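Local coordinates for protein fucose-specific lectin (Aleuria aurantia, PDB 6GKE) that binds L-fucose, preferring the alpha-1,6-linked core fucose of glycoproteins, through five sites between adjacent blades of a six-bladed beta-propeller, and forms homodimers, at residues Gln23-Gln28 / Ala302-Gly307; Ser142-Tyr147 / Thr166-Thr171; Tyr182-Thr185 / Ile189-His192; Phe280-Ser283 / Leu287-Trp290. The protein carries 1 engineered substitution. One frame throughout, in Å; residues are numbered along the deposited sequence. Where two conformers were deposited one is given.

Contact 1: residues Gln23-Gln28 / Ala302-Gly307; sequences QRVYFQ and AVVPTG. With FUC (alpha-L-fucopyranose), chain C.
Where the last blade of the six-bladed beta-propeller meets the first, Val25 and Phe27 of strand 22-28 pack against Val304 and Thr306 of the loop that follows strand 297-300. No hydrogen bond crosses the two segments; they are joined by side chains alone, with the CA atoms of Val25 and Val304 8.8 Å apart. The loop's closest approach is to the aromatic ring: Thr306 CG2 sits over one face of Phe27, displaced toward the rim, and lies 3.6 Å from Phe27 CZ. It is a true CH-pi contact, the methyl carbon being 21° off the ring normal. With chi1 of Thr306 at 57°, OG1 falls between backbone N and carbonyl carbon while CG2 is turned onto the ring. Further up the strand a single methyl from each valine does the touching, Val25 CG1 against Val304 CG1 at 3.9 Å. Leu287 and Ile10 close round the same apolar patch, and Phe4 meets the Phe27 ring edge-to-face. Arg24, between Gln23 and Val25, belongs to a fucose site that Glu36 and Trp97 complete. Its guanidinium is held on two sides: NH1 donates to Gln23 O at 2.9 Å, above that carbonyl's plane, and the other flank serves the sugar. There Arg24 NE gives a 2.8 Å bond to fucose O4, and Arg24 NH2 one of 2.9 Å to the ring oxygen O5.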
loop_
_atom_site.group_PDB
_atom_site.type_symbol
_atom_site.label_atom_id
_atom_site.label_comp_id
_atom_site.label_asym_id
_atom_site.label_seq_id
_atom_site.Cartn_x
_atom_site.Cartn_y
_atom_site.Cartn_z
ATOM N N GLN A 23 -20.208 13.152 10.578
ATOM C CA GLN A 23 -19.615 11.874 10.232
ATOM C C GLN A 23 -18.231 11.776 10.870
ATOM O O GLN A 23 -17.511 12.775 10.980
ATOM C CB GLN A 23 -19.442 11.716 8.722
ATOM C CG GLN A 23 -20.744 11.718 7.946
ATOM C CD GLN A 23 -20.454 11.512 6.481
ATOM O OE1 GLN A 23 -20.143 10.403 6.040
ATOM N NE2 GLN A 23 -20.550 12.590 5.718
ATOM N N ARG A 24 -17.847 10.552 11.239
ATOM C CA ARG A 24 -16.476 10.261 11.606
ATOM C C ARG A 24 -16.056 9.002 10.853
ATOM O O ARG A 24 -16.838 8.071 10.703
ATOM C CB ARG A 24 -16.304 10.031 13.111
ATOM C CG ARG A 24 -16.830 11.148 14.003
ATOM C CD ARG A 24 -15.999 12.414 13.927
ATOM N NE ARG A 24 -16.479 13.468 14.818
ATOM C CZ ARG A 24 -17.396 14.384 14.505
ATOM N NH1 ARG A 24 -17.922 14.427 13.290
ATOM N NH2 ARG A 24 -17.790 15.252 15.421
ATOM N N VAL A 25 -14.806 8.992 10.390
ATOM C CA VAL A 25 -14.245 7.819 9.749
ATOM C C VAL A 25 -12.890 7.534 10.398
ATOM O O VAL A 25 -12.139 8.452 10.724
ATOM C CB VAL A 25 -14.190 7.969 8.215
ATOM C CG1 VAL A 25 -13.343 9.136 7.763
ATOM C CG2 VAL A 25 -13.759 6.686 7.527
ATOM N N TYR A 26 -12.631 6.235 10.599
ATOM C CA TYR A 26 -11.465 5.710 11.291
ATOM C C TYR A 26 -10.672 4.845 10.317
ATOM O O TYR A 26 -11.239 4.045 9.566
ATOM C CB TYR A 26 -11.873 4.901 12.532
ATOM C CG TYR A 26 -12.680 5.750 13.471
ATOM C CD1 TYR A 26 -12.064 6.656 14.317
ATOM C CD2 TYR A 26 -14.063 5.753 13.411
ATOM C CE1 TYR A 26 -12.799 7.527 15.099
ATOM C CE2 TYR A 26 -14.814 6.617 14.187
ATOM C CZ TYR A 26 -14.181 7.520 15.019
ATOM O OH TYR A 26 -14.925 8.409 15.732
ATOM N N PHE A 27 -9.348 5.016 10.355
ATOM C CA PHE A 27 -8.439 4.284 9.500
ATOM C C PHE A 27 -7.103 4.178 10.229
ATOM O O PHE A 27 -6.868 4.882 11.208
ATOM C CB PHE A 27 -8.285 4.985 8.146
ATOM C CG PHE A 27 -7.645 6.351 8.220
ATOM C CD1 PHE A 27 -8.400 7.496 8.439
ATOM C CD2 PHE A 27 -6.270 6.493 8.090
ATOM C CE1 PHE A 27 -7.793 8.743 8.516
ATOM C CE2 PHE A 27 -5.665 7.737 8.168
ATOM C CZ PHE A 27 -6.427 8.858 8.379
ATOM N N GLN A 28 -6.220 3.323 9.717
ATOM C CA GLN A 28 -4.923 3.132 10.329
ATOM C C GLN A 28 -3.848 3.831 9.499
ATOM O O GLN A 28 -3.890 3.843 8.267
ATOM C CB GLN A 28 -4.624 1.640 10.468
ATOM C CG GLN A 28 -3.458 1.331 11.391
ATOM C CD GLN A 28 -3.439 -0.127 11.772
ATOM O OE1 GLN A 28 -3.722 -1.006 10.950
ATOM N NE2 GLN A 28 -3.107 -0.400 13.027
ATOM N N ALA A 302 -16.219 14.044 -1.908
ATOM C CA ALA A 302 -14.965 14.709 -1.568
ATOM C C ALA A 302 -13.989 13.706 -0.944
ATOM O O ALA A 302 -14.389 12.802 -0.215
ATOM C CB ALA A 302 -15.232 15.861 -0.630
ATOM N N VAL A 303 -12.695 13.895 -1.221
ATOM C CA VAL A 303 -11.643 13.034 -0.694
ATOM C C VAL A 303 -11.435 13.374 0.785
ATOM O O VAL A 303 -11.425 14.543 1.175
ATOM C CB VAL A 303 -10.335 13.179 -1.496
ATOM C CG1 VAL A 303 -9.205 12.354 -0.900
ATOM C CG2 VAL A 303 -10.536 12.823 -2.961
ATOM N N VAL A 304 -11.256 12.334 1.596
ATOM C CA VAL A 304 -11.024 12.492 3.019
ATOM C C VAL A 304 -9.524 12.621 3.246
ATOM O O VAL A 304 -8.767 11.764 2.795
ATOM C CB VAL A 304 -11.573 11.294 3.810
ATOM C CG1 VAL A 304 -11.411 11.497 5.308
ATOM C CG2 VAL A 304 -13.021 10.988 3.463
ATOM N N PRO A 305 -9.039 13.645 3.985
ATOM C CA PRO A 305 -7.605 13.783 4.233
ATOM C C PRO A 305 -7.080 12.672 5.152
ATOM O O PRO A 305 -7.745 12.290 6.124
ATOM C CB PRO A 305 -7.484 15.157 4.902
ATOM C CG PRO A 305 -8.819 15.341 5.579
ATOM C CD PRO A 305 -9.821 14.712 4.631
ATOM N N THR A 306 -5.879 12.180 4.828
ATOM C CA THR A 306 -5.239 11.096 5.574
ATOM C C THR A 306 -3.746 11.384 5.779
ATOM O O THR A 306 -2.925 10.468 5.796
ATOM C CB THR A 306 -5.432 9.747 4.872
ATOM O OG1 THR A 306 -4.923 9.810 3.536
ATOM C CG2 THR A 306 -6.878 9.314 4.809
ATOM N N GLY A 307 -3.398 12.661 5.958
ATOM C CA GLY A 307 -2.050 13.057 6.320
ATOM C C GLY A 307 -1.129 13.164 5.117
ATOM O O GLY A 307 -1.417 12.669 4.029
HETATM C C1 FUC C . -15.071 15.939 17.883
HETATM C C2 FUC C . -13.832 15.114 17.598
HETATM C C3 FUC C . -13.756 13.910 18.534
HETATM C C4 FUC C . -15.056 13.121 18.490
HETATM C C5 FUC C . -16.217 14.053 18.816
HETATM C C6 FUC C . -17.576 13.369 18.760
HETATM O O1 FUC C . -14.884 16.562 19.147
HETATM O O2 FUC C . -12.672 15.934 17.790
HETATM O O3 FUC C . -12.622 13.101 18.205
HETATM O O4 FUC C . -15.282 12.555 17.195
HETATM O O5 FUC C . -16.233 15.120 17.865
#

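Contact 2: residues Ser142-Tyr147 / Thr166-Thr171; sequences SSIHEY and TGIGAT. With FUC (alpha-L-fucopyranose), chain E.
Segments 142-147 and 166-171 run in roughly the same sense with no hydrogen bond between them, coming nearest at Ile144 and Ile168, whose CA atoms are 8.6 Å apart. That is too far for sheet pairing, and the gap is filled by side chains, all of them apolar where they touch. Ile144 supplies one side: its CG1 meets the CD1 tip of Ile168 at 4.3 Å, and its own CD1 reaches the methyl CG2 of Thr166 at 4.4 Å. Ile144 was modelled in two conformers, so these details hold for one of them. Thr166 turns its methyl to the isoleucine and keeps its hydroxyl for polar work, OG1 donating to Gly167 O at 2.7 Å, in the carbonyl plane on a lone pair, and accepting from Gln183 N. Tyr182 of strand 177-183 covers both Ile144 and Thr166. Two residues on from Ile144, Glu146 reaches out to the sugar with CG anti to the backbone N (chi1 178°) and the chain extended. Its carboxylate grips fucose with both oxygens: O3 donates to Glu146 OE1 at 2.6 Å and O4 to Glu146 OE2 at 2.7 Å. Ala157 N also bonds to OE1, which should hold the carboxylate in position. Arg131 and Trp199 complete this fucose site, and the whole is an interface between adjacent blades of the beta-propeller, hydrophobic inside and sugar-binding at the surface.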
loop_
_atom_site.group_PDB
_atom_site.type_symbol
_atom_site.label_atom_id
_atom_site.label_comp_id
_atom_site.label_asym_id
_atom_site.label_seq_id
_atom_site.Cartn_x
_atom_site.Cartn_y
_atom_site.Cartn_z
ATOM N N SER A 142 -14.956 -21.500 9.389
ATOM C CA SER A 142 -14.968 -20.926 10.735
ATOM C C SER A 142 -16.309 -20.233 11.012
ATOM O O SER A 142 -16.975 -19.744 10.097
ATOM C CB SER A 142 -13.821 -19.959 10.910
ATOM O OG SER A 142 -12.567 -20.619 10.809
ATOM N N SER A 143 -16.672 -20.163 12.294
ATOM C CA SER A 143 -17.905 -19.499 12.686
ATOM C C SER A 143 -17.657 -18.016 12.984
ATOM O O SER A 143 -16.521 -17.560 13.138
ATOM C CB SER A 143 -18.533 -20.184 13.866
ATOM O OG SER A 143 -17.708 -20.062 15.014
ATOM N N ILE A 144 -18.765 -17.279 13.053
ATOM C CA ILE A 144 -18.766 -15.933 13.585
ATOM C C ILE A 144 -19.196 -16.001 15.050
ATOM O O ILE A 144 -20.133 -16.708 15.397
ATOM C CB ILE A 144 -19.670 -15.017 12.745
ATOM C CG1 ILE A 144 -19.054 -14.798 11.363
ATOM C CG2 ILE A 144 -19.957 -13.703 13.464
ATOM C CD1 ILE A 144 -20.037 -14.285 10.347
ATOM N N HIS A 145 -18.471 -15.259 15.888
ATOM C CA HIS A 145 -18.740 -15.156 17.302
ATOM C C HIS A 145 -19.179 -13.734 17.638
ATOM O O HIS A 145 -18.813 -12.787 16.950
ATOM C CB HIS A 145 -17.496 -15.531 18.106
ATOM C CG HIS A 145 -17.111 -16.959 17.938
ATOM N ND1 HIS A 145 -17.477 -17.932 18.849
ATOM C CD2 HIS A 145 -16.432 -17.593 16.956
ATOM C CE1 HIS A 145 -17.011 -19.099 18.443
ATOM N NE2 HIS A 145 -16.370 -18.917 17.287
ATOM N N GLU A 146 -19.922 -13.616 18.739
ATOM C CA GLU A 146 -20.506 -12.360 19.178
ATOM C C GLU A 146 -20.086 -12.080 20.622
ATOM O O GLU A 146 -20.147 -12.979 21.467
ATOM C CB GLU A 146 -22.026 -12.486 19.081
ATOM C CG GLU A 146 -22.821 -11.278 19.541
ATOM C CD GLU A 146 -24.298 -11.587 19.691
ATOM O OE1 GLU A 146 -24.599 -12.574 20.399
ATOM O OE2 GLU A 146 -25.136 -10.855 19.111
ATOM N N TYR A 147 -19.710 -10.829 20.901
ATOM C CA TYR A 147 -19.549 -10.344 22.277
ATOM C C TYR A 147 -20.614 -9.266 22.513
ATOM O O TYR A 147 -20.964 -8.505 21.612
ATOM C CB TYR A 147 -18.105 -9.909 22.598
ATOM C CG TYR A 147 -17.574 -10.664 23.791
ATOM C CD1 TYR A 147 -17.176 -11.986 23.655
ATOM C CD2 TYR A 147 -17.602 -10.132 25.073
ATOM C CE1 TYR A 147 -16.813 -12.753 24.750
ATOM C CE2 TYR A 147 -17.242 -10.887 26.181
ATOM C CZ TYR A 147 -16.851 -12.205 26.019
ATOM O OH TYR A 147 -16.518 -12.980 27.095
ATOM N N THR A 166 -13.809 -13.874 6.449
ATOM C CA THR A 166 -14.966 -13.270 5.789
ATOM C C THR A 166 -15.162 -11.807 6.190
ATOM O O THR A 166 -14.997 -11.412 7.349
ATOM C CB THR A 166 -16.247 -14.046 6.126
ATOM O OG1 THR A 166 -17.328 -13.477 5.392
ATOM C CG2 THR A 166 -16.580 -14.053 7.603
ATOM N N GLY A 167 -15.670 -11.027 5.235
ATOM C CA GLY A 167 -16.325 -9.788 5.578
ATOM C C GLY A 167 -17.510 -10.053 6.492
ATOM O O GLY A 167 -18.124 -11.126 6.438
ATOM N N ILE A 168 -17.835 -9.070 7.333
ATOM C CA ILE A 168 -18.988 -9.143 8.232
ATOM C C ILE A 168 -19.664 -7.774 8.224
ATOM O O ILE A 168 -19.007 -6.776 8.482
ATOM C CB ILE A 168 -18.607 -9.530 9.678
ATOM C CG1 ILE A 168 -17.678 -10.744 9.746
ATOM C CG2 ILE A 168 -19.873 -9.744 10.499
ATOM C CD1 ILE A 168 -17.095 -10.998 11.121
ATOM N N GLY A 169 -20.965 -7.761 7.925
ATOM C CA GLY A 169 -21.806 -6.593 8.093
ATOM C C GLY A 169 -22.768 -6.820 9.243
ATOM O O GLY A 169 -23.243 -7.935 9.426
ATOM N N ALA A 170 -23.034 -5.787 10.039
ATOM C CA ALA A 170 -23.904 -5.941 11.206
ATOM C C ALA A 170 -24.756 -4.685 11.371
ATOM O O ALA A 170 -24.224 -3.587 11.453
ATOM C CB ALA A 170 -23.090 -6.198 12.450
ATOM N N THR A 171 -26.075 -4.856 11.469
ATOM C CA THR A 171 -26.944 -3.701 11.643
ATOM C C THR A 171 -28.116 -4.064 12.558
ATOM O O THR A 171 -28.654 -5.171 12.492
ATOM C CB THR A 171 -27.370 -3.146 10.276
ATOM O OG1 THR A 171 -28.096 -1.929 10.457
ATOM C CG2 THR A 171 -28.208 -4.104 9.461
HETATM C C1 FUC E . -28.355 -11.433 23.753
HETATM C C2 FUC E . -27.353 -12.282 22.981
HETATM C C3 FUC E . -27.953 -12.647 21.616
HETATM C C4 FUC E . -28.382 -11.382 20.869
HETATM C C5 FUC E . -29.416 -10.673 21.734
HETATM C C6 FUC E . -29.966 -9.423 21.080
HETATM O O1 FUC E . -29.438 -12.284 24.124
HETATM O O2 FUC E . -27.005 -13.449 23.752
HETATM O O3 FUC E . -27.034 -13.430 20.854
HETATM O O4 FUC E . -27.292 -10.478 20.671
HETATM O O5 FUC E . -28.818 -10.314 22.980
#

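Contact 3: residues Tyr182-Thr185 / Ile189-His192. With FUC (alpha-L-fucopyranose), chain F.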
loop_
_atom_site.group_PDB
_atom_site.type_symbol
_atom_site.label_atom_id
_atom_site.label_comp_id
_atom_site.label_asym_id
_atom_site.label_seq_id
_atom_site.Cartn_x
_atom_site.Cartn_y
_atom_site.Cartn_z
ATOM N N TYR A 182 -22.550 -12.114 6.031
ATOM C CA TYR A 182 -21.216 -12.701 5.949
ATOM C C TYR A 182 -21.146 -13.537 4.674
ATOM O O TYR A 182 -22.171 -13.800 4.065
ATOM C CB TYR A 182 -20.936 -13.548 7.192
ATOM C CG TYR A 182 -21.879 -14.715 7.340
ATOM C CD1 TYR A 182 -23.122 -14.570 7.932
ATOM C CD2 TYR A 182 -21.551 -15.959 6.828
ATOM C CE1 TYR A 182 -24.007 -15.629 8.028
ATOM C CE2 TYR A 182 -22.420 -17.033 6.925
ATOM C CZ TYR A 182 -23.655 -16.868 7.523
ATOM O OH TYR A 182 -24.509 -17.931 7.600
ATOM N N GLN A 183 -19.942 -13.967 4.294
ATOM C CA GLN A 183 -19.782 -14.767 3.096
ATOM C C GLN A 183 -19.504 -16.213 3.509
ATOM O O GLN A 183 -18.514 -16.505 4.175
ATOM C CB GLN A 183 -18.673 -14.201 2.213
ATOM C CG GLN A 183 -18.573 -14.903 0.864
ATOM C CD GLN A 183 -17.640 -14.186 -0.079
ATOM O OE1 GLN A 183 -16.593 -13.686 0.324
ATOM N NE2 GLN A 183 -18.002 -14.150 -1.350
ATOM N N ALA A 184 -20.418 -17.106 3.113
ATOM C CA ALA A 184 -20.338 -18.516 3.456
ATOM C C ALA A 184 -19.372 -19.225 2.508
ATOM O O ALA A 184 -18.911 -18.651 1.523
ATOM C CB ALA A 184 -21.714 -19.128 3.400
ATOM N N THR A 185 -19.103 -20.501 2.799
ATOM C CA THR A 185 -18.072 -21.256 2.106
ATOM C C THR A 185 -18.405 -21.487 0.623
ATOM O O THR A 185 -17.509 -21.826 -0.124
ATOM C CB THR A 185 -17.786 -22.586 2.817
ATOM O OG1 THR A 185 -19.014 -23.288 3.021
ATOM C CG2 THR A 185 -17.083 -22.390 4.143
ATOM N N ILE A 189 -23.083 -14.510 -0.069
ATOM C CA ILE A 189 -23.437 -13.677 1.075
ATOM C C ILE A 189 -24.703 -14.281 1.679
ATOM O O ILE A 189 -25.659 -14.536 0.947
ATOM C CB ILE A 189 -23.684 -12.198 0.707
ATOM C CG1 ILE A 189 -22.679 -11.644 -0.307
ATOM C CG2 ILE A 189 -23.712 -11.349 1.973
ATOM C CD1 ILE A 189 -21.271 -11.602 0.211
ATOM N N ARG A 190 -24.693 -14.498 2.994
ATOM C CA ARG A 190 -25.823 -15.035 3.732
ATOM C C ARG A 190 -26.142 -14.091 4.892
ATOM O O ARG A 190 -25.395 -13.161 5.176
ATOM C CB ARG A 190 -25.493 -16.433 4.261
ATOM C CG ARG A 190 -25.158 -17.458 3.192
ATOM C CD ARG A 190 -26.372 -17.924 2.422
ATOM N NE ARG A 190 -26.026 -19.026 1.539
ATOM C CZ ARG A 190 -26.885 -19.659 0.750
ATOM N NH1 ARG A 190 -28.169 -19.337 0.764
ATOM N NH2 ARG A 190 -26.440 -20.610 -0.056
ATOM N N GLU A 191 -27.264 -14.371 5.554
ATOM C CA GLU A 191 -27.849 -13.491 6.548
ATOM C C GLU A 191 -28.248 -14.320 7.767
ATOM O O GLU A 191 -28.878 -15.362 7.621
ATOM C CB GLU A 191 -29.076 -12.817 5.934
ATOM C CG GLU A 191 -29.831 -11.871 6.848
ATOM C CD GLU A 191 -31.134 -11.392 6.231
ATOM O OE1 GLU A 191 -31.888 -12.257 5.736
ATOM O OE2 GLU A 191 -31.408 -10.169 6.257
ATOM N N HIS A 192 -27.913 -13.823 8.961
ATOM C CA HIS A 192 -28.361 -14.417 10.222
ATOM C C HIS A 192 -29.152 -13.349 10.977
ATOM O O HIS A 192 -28.772 -12.180 10.963
ATOM C CB HIS A 192 -27.183 -14.981 11.031
ATOM C CG HIS A 192 -27.471 -16.309 11.648
ATOM N ND1 HIS A 192 -27.784 -17.411 10.880
ATOM C CD2 HIS A 192 -27.477 -16.716 12.937
ATOM C CE1 HIS A 192 -27.981 -18.440 11.678
ATOM N NE2 HIS A 192 -27.807 -18.042 12.945
HETATM C C1 FUC F . -36.389 -11.631 7.761
HETATM C C2 FUC F . -35.258 -12.004 6.816
HETATM C C3 FUC F . -35.188 -11.010 5.657
HETATM C C4 FUC F . -35.054 -9.591 6.211
HETATM C C5 FUC F . -36.258 -9.306 7.099
HETATM C C6 FUC F . -36.214 -7.916 7.719
HETATM O O1 FUC F . -37.609 -11.870 7.074
HETATM O O2 FUC F . -35.453 -13.346 6.345
HETATM O O3 FUC F . -34.139 -11.359 4.755
HETATM O O4 FUC F . -33.880 -9.454 7.014
HETATM O O5 FUC F . -36.290 -10.262 8.169
HETATM O O HOH W 1 -27.130 -17.554 8.144
#
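Ile189 opens the pairing with Tyr182 and Gln183 in this antiparallel hairpin: its CA-H points at Tyr182 O (CA to O 3.2 Å), while in one of its two modelled conformers its CD1 rests 4.2 Å from Gln183 CB, across a non-hydrogen-bonded pair. Arg190 comes next and makes the hydrogen-bonded pair with Tyr182. Its N donates to Tyr182 O at 2.8 Å, nearly straight at 167°, and its O receives Tyr182 N at 3.1 Å. The tyrosine ring, its CG placed between backbone N and carbonyl carbon (chi1 62°), leans over this partner, so that Arg190 CB makes an off-centre CH-pi contact and stands 3.8 Å from CZ of Tyr182. Arg190 CG rests against Ala184 CB; the chain then bends at chi2, and NH2 ends in a salt bridge to Asp186. Glu191 faces the other way and takes fucose in a two-pronged grip, O3 to OE1 and O4 to OE2; Tyr181 OH and Phe204 N steady the same carboxylate. Its carbonyl, however, joins Tyr182 OH and His192 ND1 round one water, which lies in the plane of the tyrosine ring. That water is 2.7 Å from Tyr182 OH and 2.8 Å from His192 ND1, and donates to Glu191 O. His192 stacks its ring on Phe159 of the preceding blade. The hairpin forms the two middle strands of its blade, with 168-174 and 199-207 on either side and neighbouring-blade strand 153-162 against Tyr182.

Contact 4: residues Phe280-Ser283 / Leu287-Trp290; sequences FQAS and LQQW
Phe280 lays its ring over the aliphatic start of Gln288, with Gln288 CB beneath one face and 3.4 Å from the CZ carbon of Phe280. The methylene is offset toward the rim, a close CH-pi contact. Beyond CB the chain passes the rim of the ring, CG near Phe280 CE2, and the amide lies past it with its plane 24° from that of the ring. Its polar end looks outside the hairpin: NE2 to Ser286 OG and OE1 to Arg256. Trp290 also meets the phenyl ring, its CD1 and NE1 both coming to 3.5 Å from Phe280 CE1. The two aromatic planes are inclined at 34° and meet obliquely, neither stacked nor edge-to-face. The ring reaches both partners because chi1 of 65° swings it back over the neighbouring strand. Below, the backbones form a hydrogen-bonded antiparallel pair, Phe280 N to Gln288 O at 2.9 Å and Gln288 N to Phe280 O, also 2.9 Å. Ala282 CB adds a contact to Gln288 CG at 3.8 Å, and Leu287 CD1 touches Phe280 O on the opposite face, where Leu287 goes on to meet Val25 and Phe27. Ser283, at the turn, packs on Asp263 of the second subunit. Trp290 lies beside Trp298 of a fucose site. The segments belong to strands 275-282 and 286-293, the hairpin of the two middle strands in a four-stranded beta-propeller blade.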
loop_
_atom_site.group_PDB
_atom_site.type_symbol
_atom_site.label_atom_id
_atom_site.label_comp_id
_atom_site.label_asym_id
_atom_site.label_seq_id
_atom_site.Cartn_x
_atom_site.Cartn_y
_atom_site.Cartn_z
ATOM N N PHE A 280 -13.988 3.839 0.598
ATOM C CA PHE A 280 -13.090 2.904 -0.050
ATOM C C PHE A 280 -11.693 3.526 -0.136
ATOM O O PHE A 280 -11.500 4.716 0.124
ATOM C CB PHE A 280 -13.636 2.481 -1.421
ATOM C CG PHE A 280 -13.736 3.553 -2.478
ATOM C CD1 PHE A 280 -14.875 4.340 -2.595
ATOM C CD2 PHE A 280 -12.715 3.738 -3.398
ATOM C CE1 PHE A 280 -14.980 5.295 -3.595
ATOM C CE2 PHE A 280 -12.820 4.694 -4.395
ATOM C CZ PHE A 280 -13.951 5.469 -4.493
ATOM N N GLN A 281 -10.717 2.686 -0.493
ATOM C CA GLN A 281 -9.321 3.101 -0.565
ATOM C C GLN A 281 -8.844 3.011 -2.015
ATOM O O GLN A 281 -8.981 1.972 -2.661
ATOM C CB GLN A 281 -8.458 2.247 0.362
ATOM C CG GLN A 281 -6.988 2.650 0.361
ATOM C CD GLN A 281 -6.187 1.847 1.357
ATOM O OE1 GLN A 281 -6.105 0.624 1.266
ATOM N NE2 GLN A 281 -5.603 2.522 2.338
ATOM N N ALA A 282 -8.242 4.108 -2.488
ATOM C CA ALA A 282 -7.840 4.265 -3.876
ATOM C C ALA A 282 -6.381 4.724 -3.951
ATOM O O ALA A 282 -5.737 4.985 -2.938
ATOM C CB ALA A 282 -8.744 5.264 -4.554
ATOM N N SER A 283 -5.872 4.833 -5.178
ATOM C CA SER A 283 -4.534 5.360 -5.405
ATOM C C SER A 283 -4.400 6.722 -4.718
ATOM O O SER A 283 -5.351 7.497 -4.640
ATOM C CB SER A 283 -4.224 5.462 -6.871
ATOM O OG SER A 283 -5.062 6.424 -7.491
ATOM N N LEU A 287 -8.398 8.049 0.800
ATOM C CA LEU A 287 -9.664 7.637 1.382
ATOM C C LEU A 287 -10.773 8.390 0.649
ATOM O O LEU A 287 -10.856 9.618 0.713
ATOM C CB LEU A 287 -9.639 7.949 2.881
ATOM C CG LEU A 287 -10.893 7.602 3.681
ATOM C CD1 LEU A 287 -11.328 6.161 3.475
ATOM C CD2 LEU A 287 -10.648 7.871 5.156
ATOM N N GLN A 288 -11.581 7.626 -0.087
ATOM C CA GLN A 288 -12.632 8.144 -0.929
ATOM C C GLN A 288 -13.975 7.648 -0.403
ATOM O O GLN A 288 -14.031 6.770 0.460
ATOM C CB GLN A 288 -12.480 7.628 -2.359
ATOM C CG GLN A 288 -11.099 7.795 -2.962
ATOM C CD GLN A 288 -10.978 8.923 -3.954
ATOM O OE1 GLN A 288 -11.966 9.482 -4.435
ATOM N NE2 GLN A 288 -9.738 9.231 -4.292
ATOM N N GLN A 289 -15.068 8.175 -0.952
ATOM C CA GLN A 289 -16.364 7.624 -0.626
ATOM C C GLN A 289 -17.365 7.825 -1.756
ATOM O O GLN A 289 -17.308 8.818 -2.491
ATOM C CB GLN A 289 -16.960 8.292 0.604
ATOM C CG GLN A 289 -17.324 9.746 0.363
ATOM C CD GLN A 289 -18.288 10.229 1.411
ATOM O OE1 GLN A 289 -17.921 10.994 2.292
ATOM N NE2 GLN A 289 -19.525 9.761 1.329
ATOM N N TRP A 290 -18.275 6.857 -1.851
ATOM C CA TRP A 290 -19.522 6.995 -2.533
ATOM C C TRP A 290 -20.509 7.697 -1.600
ATOM O O TRP A 290 -20.498 7.469 -0.390
ATOM C CB TRP A 290 -20.063 5.623 -2.933
ATOM C CG TRP A 290 -19.248 4.973 -3.999
ATOM C CD1 TRP A 290 -18.244 4.064 -3.838
ATOM C CD2 TRP A 290 -19.337 5.235 -5.406
ATOM N NE1 TRP A 290 -17.724 3.719 -5.052
ATOM C CE2 TRP A 290 -18.375 4.419 -6.034
ATOM C CE3 TRP A 290 -20.158 6.046 -6.195
ATOM C CZ2 TRP A 290 -18.199 4.414 -7.416
ATOM C CZ3 TRP A 290 -19.984 6.039 -7.560
ATOM C CH2 TRP A 290 -19.018 5.231 -8.158
#

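How the contacts relate
Contacts 3 and 4 are equivalent hairpins of two different blades, held by paired backbone hydrogen bonds, with an aromatic ring of the first strand folded over the second; contact 3 is partly buried and uses water and charge, contact 4 is wholly buried. Contacts 1 and 2 instead join separate blades, buried and almost purely apolar across the gap. The contacts also come in touching couples. Contact 1 meets contact 4 through Val304 N and Leu287 O, 2.9 Å apart, and contact 2 meets contact 3 through the packing round Tyr182. The couples lie far apart, the centres of contacts 1 and 2 being about 24 Å from each other. Contacts 1 to 3 each carry a fucose-binding residue.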